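Local coordinates for putative sensory box/GGDEF family protein (Vibrio parahaemolyticus, PDB 3LID) that probably makes cyclic di-GMP from two GTP molecules through its GGDEF domain, the present chain being its extracellular PDC-fold sensor domain, at residues A60-T63 with I64-M68; F119-A122 with Q123-N127; Q48-Y51 with D52-R55. All coordinates share one frame; numbering follows the deposited sequence.

How the interactions relate
All three contacts are local, between side chains three or four residues apart on short helical stretches at the periphery of one PDC-fold sensor domain. Interactions 1 and 3 are neighbours: their centres lie about 9 Å apart, and helix 48-55 packs on helix 59-76, which follows it in the chain, with Leu65 CD2 3.7 Å from Tyr53 CD2. Interaction 2, which runs off the end of helix 117-124, stands apart, its centre about 25 Å from that of interaction 1 and 20 Å from that of interaction 3. Helices 48-55 and 117-124 both place side chains on strand 150-160. The 1,2-ethanediol of interaction 3 probably came from the crystallisation liquor.

Interaction 1 of 3, residues A60-T63 with I64-M68; sequences ANLT and ILENM
Glu66 reaches back one helical turn to Leu62, and its side chain can be followed atom by atom. CB lies 3.4 Å from Leu62 O, the same oxygen that accepts the backbone N-H of Glu66. CG, set beside the backbone N and anti to the carbonyl carbon (chi1 -78°), comes closer to that oxygen, at 3.2 Å. From there the chain extends, carrying CD alongside the branch point of Leu62. At the tip the carboxylate divides: OE2 rests against Leu62 CG at 3.6 Å and meets both methyls, while OE1 turns toward the Thr63 side. An acidic group thus lies against an aliphatic branch, and the two side chains run at a slant to each other.

One residue on, Thr63 and Asn67 lie alongside each other, pointing the same way, with Thr63 CG2 3.5 Å from Asn67 ND2. Thr63 OG1 is hydrogen-bonded to Lys59 NZ. Ile64 folds back similarly, its CG1 3.4 Å from Ala60 O, and its CD1 reaches the neighbourhood of Asn61 OD1; the amide nitrogen of Asn61 is bonded to Glu56 O.

Four successive i to i+4 backbone bonds support these contacts. That from Glu66 N to Leu62 O is the shortest, at 2.8 Å with an N-H...O angle of 165°. Leu62 and Leu65 touch both Tyr53 of helix 48-55 and Val93 of strand 91-98, while Asn67 is exposed. Ser58 OG bonds to Asn61 N, consistent with an N-cap of helix 59-76 in the PDC-fold sensor domain.

Interaction 2 of 3, residues F119-A122 with Q123-N127; sequences FKYA and QSLDN
A chi1 of 176° puts CG of Phe119 anti to the backbone N and the ring beside the carbonyl carbon, on the side where Gln123 CG arrives; that atom lies beside its own backbone N (chi1 -70°). The two meet in an i to i+4 CH-pi contact on helix 117-124 of the PDC-fold sensor domain. Gln123 CG stands 3.9 Å from the centroid of the Phe119 ring, displaced toward its rim. Beyond it the amide passes outside the rim at CE2, with Gln123 CD 3.3 Å from Phe119 CE2; the ring and amide planes are 27° apart. Tyr167 of strand 163-173 packs edge-to-face with Phe119 and also touches Ala122 and Gln123, joining this side of the helix to the sheet.

The backbone bonding loosens toward Leu125. Gln123 N still makes a regular bond to Phe119 O, at 3.0 Å, whereas the next one, from Ser124 N to Lys120 O, is weak. Leu125 N then favours Ala122 O at 3.1 Å, a three-residue span, over a weak bond to Tyr121 O. Its approach to Ala122 O is from above the carbonyl plane. Arg164 of strand 163-173 bonds to Gln123 O, Leu125 O and Asn127 OD1.

The Leu125 side chain runs obliquely across that of Tyr121, with CD2 3.8 Å from Tyr121 CZ; both residues also touch Leu155 of strand 150-160. The phenol OH of Tyr121 is hydrogen-bonded to Ser131. The Ser124 hydroxyl donates to Tyr121 O over 2.7 Å, lying in the carbonyl plane on a lone pair.

Interaction 3 of 3, residues Q48-Y51 with D52-R55; sequences QSLY and DYLR. With EDO (1,2-ethanediol), chain I.
Arg55 curls back over Tyr51, so that its aliphatic part covers a face of the ring while its guanidinium reaches the phenol oxygen. Bends at chi2 and chi3 (-51° and -44°) produce this fold. Arg55 CG sits 3.7 Å from the centroid of the Tyr51 ring in a CH-pi contact, and NH1 donates to Tyr51 OH at 3.0 Å, the oxygen lying somewhat out of the guanidinium plane. A 1,2-ethanediol molecule is held by the same arginine: NE and NH2 both donate to its O1, NE at 2.6 Å, while its O2 donates to Leu54 O.

One turn earlier, Gln48 bends at chi2 to bring NE2 within 2.8 Å of Asp52 OD1. That oxygen is met on its syn side but 34° out of the carboxylate plane, although it lies in the amide plane of Gln48. Asp52 N also bonds to Gln48 O. Both pairs are i to i+4 side-chain contacts along one alpha-helix of the PDC-fold sensor domain.

Leu50 CD1 approaches Leu54 CG at 4.0 Å. Both leucines pack on Phe84 of strand 79-86, Leu54 also touches Ile158 of strand 150-160, and Tyr53 lies against Leu62 and Leu65 of helix 59-76.

Interaction 1 of 3, residues A60-T63 with I64-M68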
loop_
_atom_site.group_PDB
_atom_site.type_symbol
_atom_site.label_atom_id
_atom_site.label_comp_id
_atom_site.label_asym_id
_atom_site.label_seq_id
_atom_site.Cartn_x
_atom_site.Cartn_y
_atom_site.Cartn_z
ATOM N N ALA A 60 -5.123 32.102 7.040
ATOM C CA ALA A 60 -4.071 32.323 6.100
ATOM C C ALA A 60 -2.985 31.242 6.117
ATOM O O ALA A 60 -2.489 30.833 5.071
ATOM C CB ALA A 60 -3.417 33.676 6.309
ATOM N N ASN A 61 -2.544 30.884 7.305
ATOM C CA ASN A 61 -1.544 29.846 7.419
ATOM C C ASN A 61 -2.107 28.473 7.068
ATOM O O ASN A 61 -1.368 27.599 6.542
ATOM C CB ASN A 61 -0.894 29.860 8.792
ATOM C CG ASN A 61 0.081 31.022 8.946
ATOM O OD1 ASN A 61 0.556 31.595 7.944
ATOM N ND2 ASN A 61 0.391 31.397 10.200
ATOM N N LEU A 62 -3.376 28.265 7.324
ATOM C CA LEU A 62 -3.986 26.947 6.988
ATOM C C LEU A 62 -3.980 26.862 5.459
ATOM O O LEU A 62 -3.739 25.823 4.840
ATOM C CB LEU A 62 -5.435 26.878 7.489
ATOM C CG LEU A 62 -6.323 25.695 7.023
ATOM C CD1 LEU A 62 -5.624 24.407 7.491
ATOM C CD2 LEU A 62 -7.732 25.733 7.624
ATOM N N THR A 63 -4.320 27.967 4.811
ATOM C CA THR A 63 -4.349 27.931 3.321
ATOM C C THR A 63 -2.986 27.624 2.725
ATOM O O THR A 63 -2.868 26.866 1.765
ATOM C CB THR A 63 -4.867 29.297 2.799
ATOM O OG1 THR A 63 -6.238 29.408 3.207
ATOM C CG2 THR A 63 -4.729 29.442 1.258
ATOM N N ILE A 64 -1.945 28.247 3.252
ATOM C CA ILE A 64 -0.624 27.994 2.749
ATOM C C ILE A 64 -0.275 26.493 2.920
ATOM O O ILE A 64 0.273 25.863 1.976
ATOM C CB ILE A 64 0.389 28.878 3.472
ATOM C CG1 ILE A 64 0.134 30.315 2.953
ATOM C CG2 ILE A 64 1.826 28.465 3.228
ATOM C CD1 ILE A 64 0.845 31.361 3.874
ATOM N N LEU A 65 -0.585 25.951 4.103
ATOM C CA LEU A 65 -0.290 24.532 4.390
ATOM C C LEU A 65 -1.096 23.643 3.416
ATOM O O LEU A 65 -0.539 22.733 2.807
ATOM C CB LEU A 65 -0.695 24.182 5.820
ATOM C CG LEU A 65 -0.466 22.727 6.205
ATOM C CD1 LEU A 65 1.025 22.377 6.056
ATOM C CD2 LEU A 65 -0.876 22.558 7.709
ATOM N N GLU A 66 -2.392 23.925 3.254
ATOM C CA GLU A 66 -3.256 23.118 2.403
ATOM C C GLU A 66 -2.736 23.144 0.942
ATOM O O GLU A 66 -2.680 22.111 0.271
ATOM C CB GLU A 66 -4.638 23.679 2.376
ATOM C CG GLU A 66 -5.431 23.311 3.694
ATOM C CD GLU A 66 -6.802 23.985 3.806
ATOM O OE1 GLU A 66 -7.037 25.016 3.130
ATOM O OE2 GLU A 66 -7.625 23.414 4.548
ATOM N N ASN A 67 -2.345 24.321 0.475
ATOM C CA ASN A 67 -1.829 24.436 -0.905
ATOM C C ASN A 67 -0.558 23.635 -1.061
ATOM O O ASN A 67 -0.353 23.010 -2.113
ATOM C CB ASN A 67 -1.618 25.928 -1.269
ATOM C CG ASN A 67 -2.951 26.633 -1.453
ATOM O OD1 ASN A 67 -3.954 25.981 -1.540
ATOM N ND2 ASN A 67 -2.966 27.960 -1.443
ATOM N N MET A 68 0.317 23.666 -0.039
ATOM C CA MET A 68 1.541 22.910 -0.103
ATOM C C MET A 68 1.237 21.406 -0.144
ATOM O O MET A 68 1.781 20.649 -1.020
ATOM C CB MET A 68 2.406 23.251 1.119
ATOM C CG MET A 68 3.830 22.729 1.095
ATOM S SD MET A 68 4.066 21.087 1.754
ATOM C CE MET A 68 4.025 21.327 3.600
#

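Interaction 2 of 3, residues F119-A122 with Q123-N127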
loop_
_atom_site.group_PDB
_atom_site.type_symbol
_atom_site.label_atom_id
_atom_site.label_comp_id
_atom_site.label_asym_id
_atom_site.label_seq_id
_atom_site.Cartn_x
_atom_site.Cartn_y
_atom_site.Cartn_z
ATOM N N PHE A 119 -4.985 5.429 15.540
ATOM C CA PHE A 119 -4.798 6.642 16.310
ATOM C C PHE A 119 -4.246 6.340 17.690
ATOM O O PHE A 119 -3.295 6.993 18.142
ATOM C CB PHE A 119 -6.086 7.469 16.445
ATOM C CG PHE A 119 -5.873 8.653 17.324
ATOM C CD1 PHE A 119 -5.111 9.726 16.884
ATOM C CD2 PHE A 119 -6.379 8.646 18.620
ATOM C CE1 PHE A 119 -4.917 10.825 17.728
ATOM C CE2 PHE A 119 -6.167 9.757 19.472
ATOM C CZ PHE A 119 -5.453 10.795 19.016
ATOM N N LYS A 120 -4.800 5.343 18.354
ATOM C CA LYS A 120 -4.246 4.980 19.650
ATOM C C LYS A 120 -2.785 4.551 19.524
ATOM O O LYS A 120 -1.972 4.825 20.413
ATOM C CB LYS A 120 -5.094 3.833 20.198
ATOM C CG LYS A 120 -6.570 4.326 20.467
ATOM C CD LYS A 120 -7.478 3.209 21.007
ATOM C CE LYS A 120 -8.877 3.781 21.140
ATOM N NZ LYS A 120 -9.803 2.689 21.527
ATOM N N TYR A 121 -2.443 3.853 18.434
ATOM C CA TYR A 121 -1.016 3.509 18.171
ATOM C C TYR A 121 -0.160 4.789 17.991
ATOM O O TYR A 121 0.898 4.977 18.615
ATOM C CB TYR A 121 -0.928 2.582 16.948
ATOM C CG TYR A 121 0.538 2.291 16.628
ATOM C CD1 TYR A 121 1.307 1.560 17.524
ATOM C CD2 TYR A 121 1.126 2.769 15.472
ATOM C CE1 TYR A 121 2.673 1.286 17.251
ATOM C CE2 TYR A 121 2.488 2.533 15.202
ATOM C CZ TYR A 121 3.237 1.788 16.075
ATOM O OH TYR A 121 4.573 1.603 15.773
ATOM N N ALA A 122 -0.669 5.721 17.182
ATOM C CA ALA A 122 0.115 6.972 16.950
ATOM C C ALA A 122 0.368 7.673 18.315
ATOM O O ALA A 122 1.409 8.268 18.499
ATOM C CB ALA A 122 -0.714 7.920 16.040
ATOM N N GLN A 123 -0.591 7.625 19.213
ATOM C CA GLN A 123 -0.429 8.325 20.496
ATOM C C GLN A 123 0.713 7.732 21.283
ATOM O O GLN A 123 1.367 8.429 22.045
ATOM C CB GLN A 123 -1.684 8.137 21.342
ATOM C CG GLN A 123 -2.902 8.877 20.833
ATOM C CD GLN A 123 -4.084 8.793 21.798
ATOM O OE1 GLN A 123 -4.742 7.750 21.894
ATOM N NE2 GLN A 123 -4.359 9.889 22.494
ATOM N N SER A 124 0.883 6.403 21.167
ATOM C CA SER A 124 1.999 5.696 21.799
ATOM C C SER A 124 3.405 6.021 21.301
ATOM O O SER A 124 4.413 5.735 21.982
ATOM C CB SER A 124 1.753 4.174 21.703
ATOM O OG SER A 124 2.286 3.629 20.517
ATOM N N LEU A 125 3.532 6.670 20.147
ATOM C CA LEU A 125 4.810 7.039 19.564
ATOM C C LEU A 125 5.448 8.210 20.314
ATOM O O LEU A 125 4.749 8.957 21.014
ATOM C CB LEU A 125 4.685 7.365 18.083
ATOM C CG LEU A 125 4.062 6.228 17.226
ATOM C CD1 LEU A 125 3.876 6.850 15.765
ATOM C CD2 LEU A 125 5.036 5.005 17.167
ATOM N N ASP A 126 6.744 8.354 20.166
ATOM C CA ASP A 126 7.430 9.539 20.713
ATOM C C ASP A 126 7.233 10.742 19.816
ATOM O O ASP A 126 6.918 10.602 18.655
ATOM C CB ASP A 126 8.932 9.279 20.832
ATOM C CG ASP A 126 9.249 8.224 21.883
ATOM O OD1 ASP A 126 8.483 8.006 22.826
ATOM O OD2 ASP A 126 10.291 7.598 21.744
ATOM N N ASN A 127 7.475 11.947 20.347
ATOM C CA ASN A 127 7.460 13.138 19.483
ATOM C C ASN A 127 8.460 12.995 18.354
ATOM O O ASN A 127 9.587 12.620 18.608
ATOM C CB ASN A 127 7.772 14.444 20.270
ATOM C CG ASN A 127 6.692 14.798 21.299
ATOM O OD1 ASN A 127 5.555 14.391 21.169
ATOM N ND2 ASN A 127 7.048 15.671 22.281
#

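Interaction 3 of 3, residues Q48-Y51 with D52-R55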
loop_
_atom_site.group_PDB
_atom_site.type_symbol
_atom_site.label_atom_id
_atom_site.label_comp_id
_atom_site.label_asym_id
_atom_site.label_seq_id
_atom_site.Cartn_x
_atom_site.Cartn_y
_atom_site.Cartn_z
ATOM N N GLN A 48 8.387 23.923 7.184
ATOM C CA GLN A 48 8.126 25.291 7.652
ATOM C C GLN A 48 6.619 25.644 7.615
ATOM O O GLN A 48 6.088 26.297 8.545
ATOM C CB GLN A 48 8.872 26.269 6.732
ATOM C CG GLN A 48 8.807 27.731 7.230
ATOM C CD GLN A 48 9.616 27.887 8.478
ATOM O OE1 GLN A 48 10.815 27.560 8.502
ATOM N NE2 GLN A 48 8.985 28.383 9.543
ATOM N N SER A 49 5.929 25.228 6.563
ATOM C CA SER A 49 4.515 25.558 6.415
ATOM C C SER A 49 3.713 24.891 7.530
ATOM O O SER A 49 2.759 25.444 8.038
ATOM C CB SER A 49 3.982 25.208 5.006
ATOM O OG SER A 49 4.272 23.864 4.608
ATOM N N LEU A 50 4.083 23.660 7.900
ATOM C CA LEU A 50 3.316 23.030 8.968
ATOM C C LEU A 50 3.653 23.742 10.310
ATOM O O LEU A 50 2.744 24.046 11.117
ATOM C CB LEU A 50 3.634 21.524 9.077
ATOM C CG LEU A 50 3.060 20.762 10.253
ATOM C CD1 LEU A 50 1.531 20.782 10.206
ATOM C CD2 LEU A 50 3.623 19.288 10.244
ATOM N N TYR A 51 4.931 24.041 10.509
ATOM C CA TYR A 51 5.388 24.731 11.725
ATOM C C TYR A 51 4.651 26.065 11.853
ATOM O O TYR A 51 4.079 26.372 12.914
ATOM C CB TYR A 51 6.848 24.959 11.591
ATOM C CG TYR A 51 7.335 25.794 12.720
ATOM C CD1 TYR A 51 7.525 25.249 13.965
ATOM C CD2 TYR A 51 7.577 27.174 12.529
ATOM C CE1 TYR A 51 7.995 26.056 15.031
ATOM C CE2 TYR A 51 8.036 27.983 13.569
ATOM C CZ TYR A 51 8.245 27.412 14.808
ATOM O OH TYR A 51 8.667 28.219 15.851
ATOM N N ASP A 52 4.603 26.809 10.759
ATOM C CA ASP A 52 3.896 28.121 10.818
ATOM C C ASP A 52 2.445 28.011 11.219
ATOM O O ASP A 52 1.932 28.841 12.055
ATOM C CB ASP A 52 3.995 28.895 9.496
ATOM C CG ASP A 52 5.440 29.298 9.151
ATOM O OD1 ASP A 52 6.354 29.321 10.029
ATOM O OD2 ASP A 52 5.670 29.612 7.965
ATOM N N TYR A 53 1.739 27.049 10.631
ATOM C CA TYR A 53 0.380 26.810 10.945
ATOM C C TYR A 53 0.226 26.409 12.450
ATOM O O TYR A 53 -0.713 26.880 13.106
ATOM C CB TYR A 53 -0.205 25.700 10.009
ATOM C CG TYR A 53 -1.524 25.150 10.454
ATOM C CD1 TYR A 53 -2.709 25.928 10.338
ATOM C CD2 TYR A 53 -1.587 23.887 11.082
ATOM C CE1 TYR A 53 -3.971 25.389 10.806
ATOM C CE2 TYR A 53 -2.780 23.352 11.525
ATOM C CZ TYR A 53 -3.967 24.106 11.405
ATOM O OH TYR A 53 -5.150 23.527 11.841
ATOM N N LEU A 54 1.035 25.487 12.928
ATOM C CA LEU A 54 0.843 25.032 14.302
ATOM C C LEU A 54 1.138 26.208 15.287
ATOM O O LEU A 54 0.545 26.292 16.368
ATOM C CB LEU A 54 1.754 23.851 14.624
ATOM C CG LEU A 54 1.387 22.613 13.732
ATOM C CD1 LEU A 54 2.380 21.572 14.130
ATOM C CD2 LEU A 54 -0.072 22.194 14.019
ATOM N N ARG A 55 2.076 27.043 14.948
ATOM C CA ARG A 55 2.341 28.241 15.812
ATOM C C ARG A 55 1.195 29.239 15.757
ATOM O O ARG A 55 0.823 29.823 16.791
ATOM C CB ARG A 55 3.594 29.002 15.400
ATOM C CG ARG A 55 4.882 28.235 15.383
ATOM C CD ARG A 55 5.150 27.504 16.638
ATOM N NE ARG A 55 4.877 28.292 17.853
ATOM C CZ ARG A 55 5.638 29.297 18.299
ATOM N NH1 ARG A 55 6.716 29.670 17.634
ATOM N NH2 ARG A 55 5.318 29.910 19.423
HETATM C C1 EDO I . 2.056 27.563 20.329
HETATM O O1 EDO I . 3.444 27.813 19.984
HETATM C C2 EDO I . 1.604 26.202 19.783
HETATM O O2 EDO I . 2.531 25.839 18.708
#